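Local coordinates for protein kcn28 (Kitasatospora, PDB 6J31) that adopts the GT-B fold, two Rossmann-like domains facing each other across a cleft, and resembles the erythromycin biosynthesis protein CIII in its C-terminal domain, at residues P13-G16 with H17-S21; D162-L165 with E166-V170; A321-A324 with N325-A329. All coordinates share one frame; numbering follows the deposited sequence.

Contact 1: P13-G16 with H17-S21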
# COMPACT_ATOMS: atom_id res chain seq x y z
N PRO A 13 3.67 -8.09 -8.96
CA PRO A 13 4.76 -7.12 -9.13
C PRO A 13 4.35 -5.66 -8.94
O PRO A 13 5.25 -4.80 -8.87
CB PRO A 13 5.23 -7.37 -10.57
CG PRO A 13 4.01 -7.88 -11.26
CD PRO A 13 3.31 -8.73 -10.24
N SER A 14 3.06 -5.35 -8.83
CA SER A 14 2.63 -3.97 -8.61
C SER A 14 3.26 -3.41 -7.34
O SER A 14 3.43 -4.13 -6.35
CB SER A 14 1.11 -3.89 -8.53
OG SER A 14 0.51 -4.45 -9.68
N ARG A 15 3.61 -2.12 -7.37
CA ARG A 15 4.54 -1.60 -6.37
C ARG A 15 3.94 -1.54 -4.96
O ARG A 15 4.67 -1.72 -3.98
CB ARG A 15 5.05 -0.22 -6.78
CG ARG A 15 6.32 0.16 -6.03
CD ARG A 15 7.25 -1.05 -5.99
NE ARG A 15 8.08 -1.14 -4.79
CZ ARG A 15 7.73 -1.77 -3.67
NH1 ARG A 15 6.55 -2.37 -3.57
NH2 ARG A 15 8.57 -1.80 -2.65
N GLY A 16 2.64 -1.31 -4.84
CA GLY A 16 2.12 -1.25 -3.49
C GLY A 16 1.95 -2.58 -2.80
O GLY A 16 1.46 -2.62 -1.67
N HIS A 17 2.36 -3.68 -3.43
CA HIS A 17 2.06 -5.02 -2.95
C HIS A 17 3.32 -5.82 -2.61
O HIS A 17 3.22 -7.02 -2.36
CB HIS A 17 1.22 -5.77 -3.97
CG HIS A 17 -0.04 -5.04 -4.33
ND1 HIS A 17 -1.26 -5.39 -3.81
CD2 HIS A 17 -0.25 -3.97 -5.12
CE1 HIS A 17 -2.18 -4.57 -4.28
NE2 HIS A 17 -1.60 -3.69 -5.07
N LEU A 18 4.48 -5.17 -2.60
CA LEU A 18 5.74 -5.83 -2.30
C LEU A 18 6.32 -5.37 -0.97
O LEU A 18 6.55 -6.20 -0.09
CB LEU A 18 6.72 -5.54 -3.45
CG LEU A 18 7.73 -6.61 -3.81
CD1 LEU A 18 7.05 -7.92 -4.17
CD2 LEU A 18 8.52 -6.08 -4.98
N HIS A 19 6.54 -4.07 -0.80
CA HIS A 19 7.20 -3.57 0.40
C HIS A 19 6.46 -3.88 1.70
O HIS A 19 7.14 -4.12 2.71
CB HIS A 19 7.45 -2.07 0.29
CG HIS A 19 8.34 -1.52 1.37
ND1 HIS A 19 9.72 -1.58 1.29
CD2 HIS A 19 8.05 -0.93 2.55
CE1 HIS A 19 10.24 -1.04 2.38
NE2 HIS A 19 9.25 -0.63 3.16
N PRO A 20 5.12 -3.84 1.77
CA PRO A 20 4.47 -4.04 3.08
C PRO A 20 4.85 -5.33 3.80
O PRO A 20 4.91 -5.32 5.04
CB PRO A 20 2.98 -4.01 2.73
CG PRO A 20 2.91 -3.11 1.55
CD PRO A 20 4.14 -3.42 0.75
N SER A 21 5.13 -6.42 3.10
CA SER A 21 5.36 -7.70 3.77
C SER A 21 6.80 -8.19 3.77
O SER A 21 7.05 -9.27 4.30
CB SER A 21 4.45 -8.78 3.16
OG SER A 21 4.65 -8.89 1.76
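Ser14 and His17 close a tight local turn in the loop that leads from strand 6-10 to helix 22-30, beside the ligand pocket. His17 N donates to Ser14 O over 3.1 Å with an N-H...O angle of 153°, approaching from above the carbonyl plane. Arg15 and Gly16 occupy the two corners with backbone angles of a type I turn, a single 3-10 turn. The His17 ring turns back alongside it: CG stands anti to the carbonyl carbon (chi1 -56°), His17 CD2 comes to 3.7 Å from Ser14 CB, and Gly16 O lies over one ring face. In the Rossmann-like N-terminal domain of a GT-B protein, this loop follows the first strand and borders the cleft between the domains. His17 touches the bound (2E,2'E)-3,3'-(1,2-phenylene)di(prop-2-enoic acid), and its ND1 is hydrogen-bonded to Asp107 OD1, which probably helps hold the ring. Arg15 bends at chi2 (43°) and again at chi3, turning its guanidinium forward along the chain. Arg15 NH1 lies 3.2 Å from Leu18 CB and Arg15 NH2 3.2 Å from His19 CB, with Leu18 CD2 over one face of the group. Arg15 NH1 and His19 N, 3.3 Å apart, are both donors and form no bond. Farther along, Pro20 CG rests 3.6 Å from Gly16 O, while Leu18 packs on Tyr37, Asn39 and Val43.

Contact 2: D162-L165 with E166-V170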
# COMPACT_ATOMS: atom_id res chain seq x y z
N ASP A 162 -17.25 -15.81 -13.06
CA ASP A 162 -17.95 -16.96 -12.49
C ASP A 162 -17.54 -18.26 -13.17
O ASP A 162 -17.44 -19.30 -12.51
CB ASP A 162 -19.47 -16.77 -12.59
CG ASP A 162 -19.98 -15.70 -11.66
OD1 ASP A 162 -19.23 -15.30 -10.74
OD2 ASP A 162 -21.14 -15.27 -11.82
N ALA A 163 -17.32 -18.21 -14.48
CA ALA A 163 -16.88 -19.41 -15.19
C ALA A 163 -15.50 -19.85 -14.73
O ALA A 163 -15.23 -21.05 -14.63
CB ALA A 163 -16.89 -19.16 -16.69
N TRP A 164 -14.60 -18.89 -14.48
CA TRP A 164 -13.28 -19.25 -13.98
C TRP A 164 -13.36 -19.92 -12.62
O TRP A 164 -12.64 -20.90 -12.36
CB TRP A 164 -12.38 -18.01 -13.93
CG TRP A 164 -11.05 -18.29 -13.32
CD1 TRP A 164 -10.07 -19.09 -13.83
CD2 TRP A 164 -10.53 -17.76 -12.09
NE1 TRP A 164 -8.98 -19.10 -13.00
CE2 TRP A 164 -9.24 -18.29 -11.92
CE3 TRP A 164 -11.04 -16.89 -11.13
CZ2 TRP A 164 -8.45 -17.98 -10.82
CZ3 TRP A 164 -10.26 -16.58 -10.03
CH2 TRP A 164 -8.98 -17.13 -9.89
N LEU A 165 -14.24 -19.44 -11.74
CA LEU A 165 -14.42 -20.10 -10.44
C LEU A 165 -14.93 -21.52 -10.63
O LEU A 165 -14.42 -22.46 -10.01
CB LEU A 165 -15.40 -19.31 -9.56
CG LEU A 165 -15.00 -18.08 -8.74
CD1 LEU A 165 -13.79 -17.37 -9.29
CD2 LEU A 165 -16.17 -17.11 -8.63
N GLU A 166 -15.94 -21.70 -11.48
CA GLU A 166 -16.48 -23.04 -11.71
C GLU A 166 -15.45 -23.94 -12.38
O GLU A 166 -15.30 -25.10 -11.98
CB GLU A 166 -17.76 -22.94 -12.54
CG GLU A 166 -18.86 -22.19 -11.80
CD GLU A 166 -20.17 -22.14 -12.56
OE1 GLU A 166 -20.18 -22.49 -13.76
OE2 GLU A 166 -21.19 -21.73 -11.95
N ASP A 167 -14.73 -23.43 -13.38
CA ASP A 167 -13.70 -24.24 -14.02
C ASP A 167 -12.56 -24.57 -13.08
O ASP A 167 -11.91 -25.61 -13.25
CB ASP A 167 -13.17 -23.52 -15.26
CG ASP A 167 -12.47 -24.46 -16.21
OD1 ASP A 167 -13.06 -25.49 -16.58
OD2 ASP A 167 -11.31 -24.17 -16.59
N SER A 168 -12.31 -23.73 -12.07
CA SER A 168 -11.19 -23.93 -11.16
C SER A 168 -11.56 -24.73 -9.93
O SER A 168 -10.73 -24.89 -9.03
CB SER A 168 -10.60 -22.58 -10.73
OG SER A 168 -10.38 -21.74 -11.85
N GLY A 169 -12.79 -25.22 -9.86
CA GLY A 169 -13.19 -26.09 -8.77
C GLY A 169 -13.69 -25.38 -7.54
O GLY A 169 -13.70 -26.00 -6.46
N VAL A 170 -14.11 -24.12 -7.64
CA VAL A 170 -14.67 -23.41 -6.50
C VAL A 170 -15.99 -22.76 -6.90
O VAL A 170 -16.15 -21.54 -6.73
CB VAL A 170 -13.67 -22.37 -5.95
CG1 VAL A 170 -12.51 -23.06 -5.25
CG2 VAL A 170 -13.14 -21.46 -7.07
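Ser168 folds back on Trp164 at the C-terminal end of helix 152-167. With chi1 at -48° its hydroxyl lies beside its own backbone N, and Ser168 OG sits over one face of the Trp164 indole, 3.2 Å above the plane and offset toward the rim. Trp164 NE1 is near OG, but the angle is too poor for a hydrogen bond. The hydroxyl instead donates to Trp164 O; the modelled 2.5 Å from Ser168 OG to that oxygen is very short, and its exact length is doubtful. Ser168 N also donates to Trp164 O, at 2.9 Å, so the amide and, at that doubtful length, the hydroxyl of Ser168 both turn to this carbonyl.

The chain then leaves the helix through a Schellman motif. Gly169 takes a positive phi of 86°, a backbone shape that suits glycine. Val170 N donates to Leu165 O at 2.9 Å, and inside this bond Gly169 N reaches Glu166 O at 3.3 Å. The apolar contact that often accompanies this motif is present as well, with Val170 CG2 lying 4.0 Å from Leu165 CB.

Upstream, regular helical bonds run from Glu166 N to Asp162 O and from Asp167 N to Ala163 O. Glu166 lays its CG 3.3 Å from Asp162 O and extends outward beyond it. Farther out, Trp164 packs on Ala85, Val86 and Leu89 of helix 74-96, while Val170 meets Val115 and Met118 of helix 112-120.

Contact 3: A321-A324 with N325-A329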
# COMPACT_ATOMS: atom_id res chain seq x y z
N ALA A 321 -3.02 15.10 -1.03
CA ALA A 321 -3.63 15.42 -2.32
C ALA A 321 -4.10 14.12 -2.95
O ALA A 321 -3.44 13.57 -3.84
CB ALA A 321 -2.65 16.16 -3.24
N PRO A 322 -5.26 13.61 -2.53
CA PRO A 322 -5.70 12.29 -3.01
C PRO A 322 -6.06 12.31 -4.48
O PRO A 322 -6.56 13.30 -5.01
CB PRO A 322 -6.93 12.00 -2.14
CG PRO A 322 -7.46 13.36 -1.81
CD PRO A 322 -6.24 14.22 -1.62
N GLN A 323 -5.78 11.19 -5.15
CA GLN A 323 -6.10 11.04 -6.56
C GLN A 323 -6.60 9.63 -6.87
O GLN A 323 -7.74 9.45 -7.28
CB GLN A 323 -4.87 11.38 -7.43
CG GLN A 323 -4.21 12.71 -7.07
CD GLN A 323 -3.73 13.50 -8.28
OE1 GLN A 323 -3.98 13.11 -9.42
NE2 GLN A 323 -3.05 14.61 -8.03
N ALA A 324 -5.74 8.63 -6.66
CA ALA A 324 -6.07 7.27 -7.05
C ALA A 324 -7.13 6.69 -6.11
O ALA A 324 -7.56 7.32 -5.14
CB ALA A 324 -4.81 6.40 -7.05
N ASN A 325 -7.57 5.47 -6.43
CA ASN A 325 -8.73 4.87 -5.78
C ASN A 325 -8.56 4.80 -4.25
O ASN A 325 -9.49 5.09 -3.50
CB ASN A 325 -9.02 3.49 -6.39
CG ASN A 325 -7.76 2.66 -6.56
OD1 ASN A 325 -6.77 2.86 -5.85
ND2 ASN A 325 -7.79 1.70 -7.48
N ASP A 326 -7.37 4.39 -3.79
CA ASP A 326 -7.13 4.20 -2.36
C ASP A 326 -7.12 5.52 -1.59
O ASP A 326 -7.54 5.58 -0.43
CB ASP A 326 -5.80 3.48 -2.15
CG ASP A 326 -5.70 2.84 -0.79
OD1 ASP A 326 -6.75 2.62 -0.17
OD2 ASP A 326 -4.56 2.60 -0.33
N GLN A 327 -6.62 6.58 -2.21
CA GLN A 327 -6.22 7.82 -1.54
C GLN A 327 -7.33 8.67 -0.92
O GLN A 327 -7.09 9.29 0.12
CB GLN A 327 -5.39 8.66 -2.51
CG GLN A 327 -3.99 8.08 -2.70
CD GLN A 327 -3.43 8.33 -4.08
OE1 GLN A 327 -3.74 9.33 -4.72
NE2 GLN A 327 -2.60 7.41 -4.55
N PRO A 328 -8.53 8.80 -1.52
CA PRO A 328 -9.53 9.69 -0.91
C PRO A 328 -9.89 9.30 0.52
O PRO A 328 -9.93 10.16 1.40
CB PRO A 328 -10.73 9.58 -1.85
CG PRO A 328 -10.18 9.08 -3.12
CD PRO A 328 -9.07 8.16 -2.73
N ALA A 329 -10.12 8.01 0.77
CA ALA A 329 -10.42 7.57 2.13
C ALA A 329 -9.22 7.79 3.05
O ALA A 329 -9.39 8.21 4.20
CB ALA A 329 -10.85 6.11 2.14
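Ala324, Gln327 and Pro322 carry this local contact, in which the side chain of Gln327 reaches back to the loop just before it. Gln327 OE1 accepts two backbone N-H groups. Gln323 N lies 2.8 Å from Gln327 OE1, tilted only 17° from the carbonyl plane of the amide, whereas Ala324 N, 2.9 Å from the same oxygen, comes from well above that plane. A bend at chi2 (148°) turns the amide to the two donors, which should hold its rotation. Gln327 NE2 then falls 3.5 Å from Ala324 CB and makes a weak hydrogen bond to Ser237.

Ala324 replies through its carbonyl: Gln327 N donates to Ala324 O at 3.2 Å, also from above the carbonyl plane, so side chain and backbone of Gln327 bind the same short loop. Pro328 has no N-H to offer Ala324 O, and Pro328 CD instead closes to 3.0 Å from that oxygen.

The loop links strand 318-320 to helix 327-336 in the C-terminal Rossmann-like domain of the GT-B fold, close to the cleft, as Asn325 and Asp326 reach the ligand and the other domain. Asn325, at the bend, touches the bound (2E,2'E)-3,3'-(1,2-phenylene)di(prop-2-enoic acid). Next to it Asp326 hydrogen-bonds through OD2 to Thr130, another pocket residue, which follows strand 124-128 of the N-terminal domain; this bond spans the two domains.

Pro322 supplies the apolar part. Its CB is directed at Gln327, Pro322 CB lying 3.7 Å from Gln327 CB and 3.5 Å from Gln327 O. Arg342 of strand 340-342 packs against both Pro322 and Pro328.

In the fold
Along the chain the three contacts come in series. Contacts 1 and 2 belong to the N-terminal part, contact 3 to the C-terminal Rossmann-like domain. Contact 1 follows strand 6-10 of the seven-stranded parallel sheet, and contact 3 follows strand 318-320 of the six-stranded one. Their centres are about 18 Å apart and their nearest atoms about 8 Å, without touching; each lends a residue, His17 and Asn325, to one ligand pocket, so the two domains share it across the cleft. Contact 2 ends helix 152-167 at the periphery, its centre about 27 Å from that of contact 1 and about 33 Å from that of contact 3, and contributes no residue to the pocket.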